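Side-chain contact in class D beta-lactamase (Fusobacterium nucleatum subsp. polymorphum, PDB 4IED), which probably hydrolyses beta-lactam antibiotics to substituted beta-amino acids, as a class D serine beta-lactamase: residues S233-L236 / P237-E240. Numbering follows the deposited sequence. Where two conformers were deposited one is given.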
# COMPACT_ATOMS: atom_id res chain seq x y z
N SER A 233 -17.83 -5.37 2.23
CA SER A 233 -17.15 -5.12 0.95
C SER A 233 -17.83 -4.08 0.05
O SER A 233 -17.19 -3.30 -0.74
CB SER A 233 -17.00 -6.47 0.26
OG SER A 233 -18.23 -6.97 -0.21
N LYS A 234 -19.12 -3.88 0.25
CA LYS A 234 -19.84 -2.83 -0.45
C LYS A 234 -19.21 -1.42 -0.24
O LYS A 234 -19.40 -0.54 -1.10
CB LYS A 234 -21.34 -2.82 -0.05
CG LYS A 234 -22.15 -3.90 -0.76
CD LYS A 234 -22.60 -5.13 0.03
CE LYS A 234 -23.87 -5.08 0.91
NZ LYS A 234 -25.39 -5.47 0.67
N PHE A 235 -18.55 -1.18 0.89
CA PHE A 235 -17.98 0.16 1.22
C PHE A 235 -16.51 0.24 0.92
O PHE A 235 -15.98 1.31 1.07
CB PHE A 235 -18.25 0.50 2.72
CG PHE A 235 -19.55 1.30 2.98
CD1 PHE A 235 -20.62 1.39 2.04
CD2 PHE A 235 -19.62 2.06 4.11
CE1 PHE A 235 -21.74 2.18 2.30
CE2 PHE A 235 -20.77 2.83 4.40
CZ PHE A 235 -21.79 2.88 3.49
N LEU A 236 -15.94 -0.82 0.36
CA LEU A 236 -14.52 -0.70 -0.01
C LEU A 236 -14.23 0.43 -1.05
O LEU A 236 -13.18 1.02 -0.97
CB LEU A 236 -14.01 -2.04 -0.52
CG LEU A 236 -13.88 -3.11 0.57
CD1 LEU A 236 -13.55 -4.46 -0.05
CD2 LEU A 236 -12.71 -2.73 1.50
N PRO A 237 -15.16 0.76 -1.97
CA PRO A 237 -14.86 1.83 -2.92
C PRO A 237 -14.61 3.16 -2.24
O PRO A 237 -14.04 4.08 -2.84
CB PRO A 237 -16.13 1.86 -3.76
CG PRO A 237 -16.61 0.42 -3.79
CD PRO A 237 -16.38 -0.03 -2.34
N LYS A 238 -15.09 3.33 -1.00
CA LYS A 238 -14.95 4.61 -0.30
C LYS A 238 -13.49 4.97 -0.04
O LYS A 238 -13.20 6.15 0.12
CB LYS A 238 -15.68 4.57 1.07
CG LYS A 238 -17.22 4.35 1.06
CD LYS A 238 -18.09 5.56 1.21
CE LYS A 238 -19.60 5.21 1.40
NZ LYS A 238 -20.51 6.37 1.06
N ARG A 239 -12.61 4.00 0.11
CA ARG A 239 -11.15 4.30 0.35
C ARG A 239 -10.64 5.23 -0.72
O ARG A 239 -10.16 6.34 -0.41
CB ARG A 239 -10.36 3.05 0.36
CG ARG A 239 -10.85 1.95 1.32
CD ARG A 239 -10.10 0.68 1.10
NE ARG A 239 -10.48 0.08 -0.21
CZ ARG A 239 -10.12 -1.11 -0.67
NH1 ARG A 239 -9.39 -1.92 0.09
NH2 ARG A 239 -10.56 -1.51 -1.83
N GLU A 240 -10.76 4.80 -2.01
CA GLU A 240 -10.25 5.60 -3.14
C GLU A 240 -11.20 6.80 -3.39
O GLU A 240 -10.69 7.86 -3.77
CB GLU A 240 -10.18 4.72 -4.31
CG GLU A 240 -9.66 5.50 -5.53
CD GLU A 240 -9.14 4.60 -6.63
OE1 GLU A 240 -8.73 5.16 -7.71
OE2 GLU A 240 -9.08 3.38 -6.56
O HOH W 1 -11.21 1.95 -2.71
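Bends in two long side chains, Lys238 at chi2 (-100°) and Arg239 at chi3 (-70°), lay them back against Phe235 and Leu236, each three residues earlier. Lys238 runs beside Phe235, and both point the same way. In the conformer given, one of two deposited, Lys238 CE lies over the centre of one face of the Phe235 ring, 3.8 Å from Phe235 CE1, in a CH-pi contact. In that conformer the ammonium group lies farther out over the same face, with Lys238 NZ 4.8 Å from the centroid of the Phe235 ring in a cation-pi interaction. The backbone between them makes a type I beta turn from Phe235 to Lys238, closed by Lys238 N to Phe235 O at 3.0 Å.

Arg239 folds back over the carbonyl of Leu236. Arg239 NE donates to Leu236 O at 3.0 Å, in a bent bond (136° at the hydrogen). Arg239 N donates to Leu236 O at 3.2 Å, from the opposite face of the carbonyl plane. Water 1 gives Leu236 O a third donor at 2.8 Å and accepts from Glu240 N. The two bonds from Arg239 hold its side chain folded back against the turn. Leu236 CD2 lies over the centre of one guanidinium face, 3.7 Å from Arg239 CZ. Pro237 packs its CD against Leu236 CB at 3.6 Å.

The contact is on the protein surface, away from the magnesium sites and the carboxylated lysine. It leads from the 3-10 turn after strand 221-229 into helix 238-249. Leu236 touches Trp199 of strand 192-200, and Arg239 reaches Thr197 of that strand and Phe211 of strand 208-216.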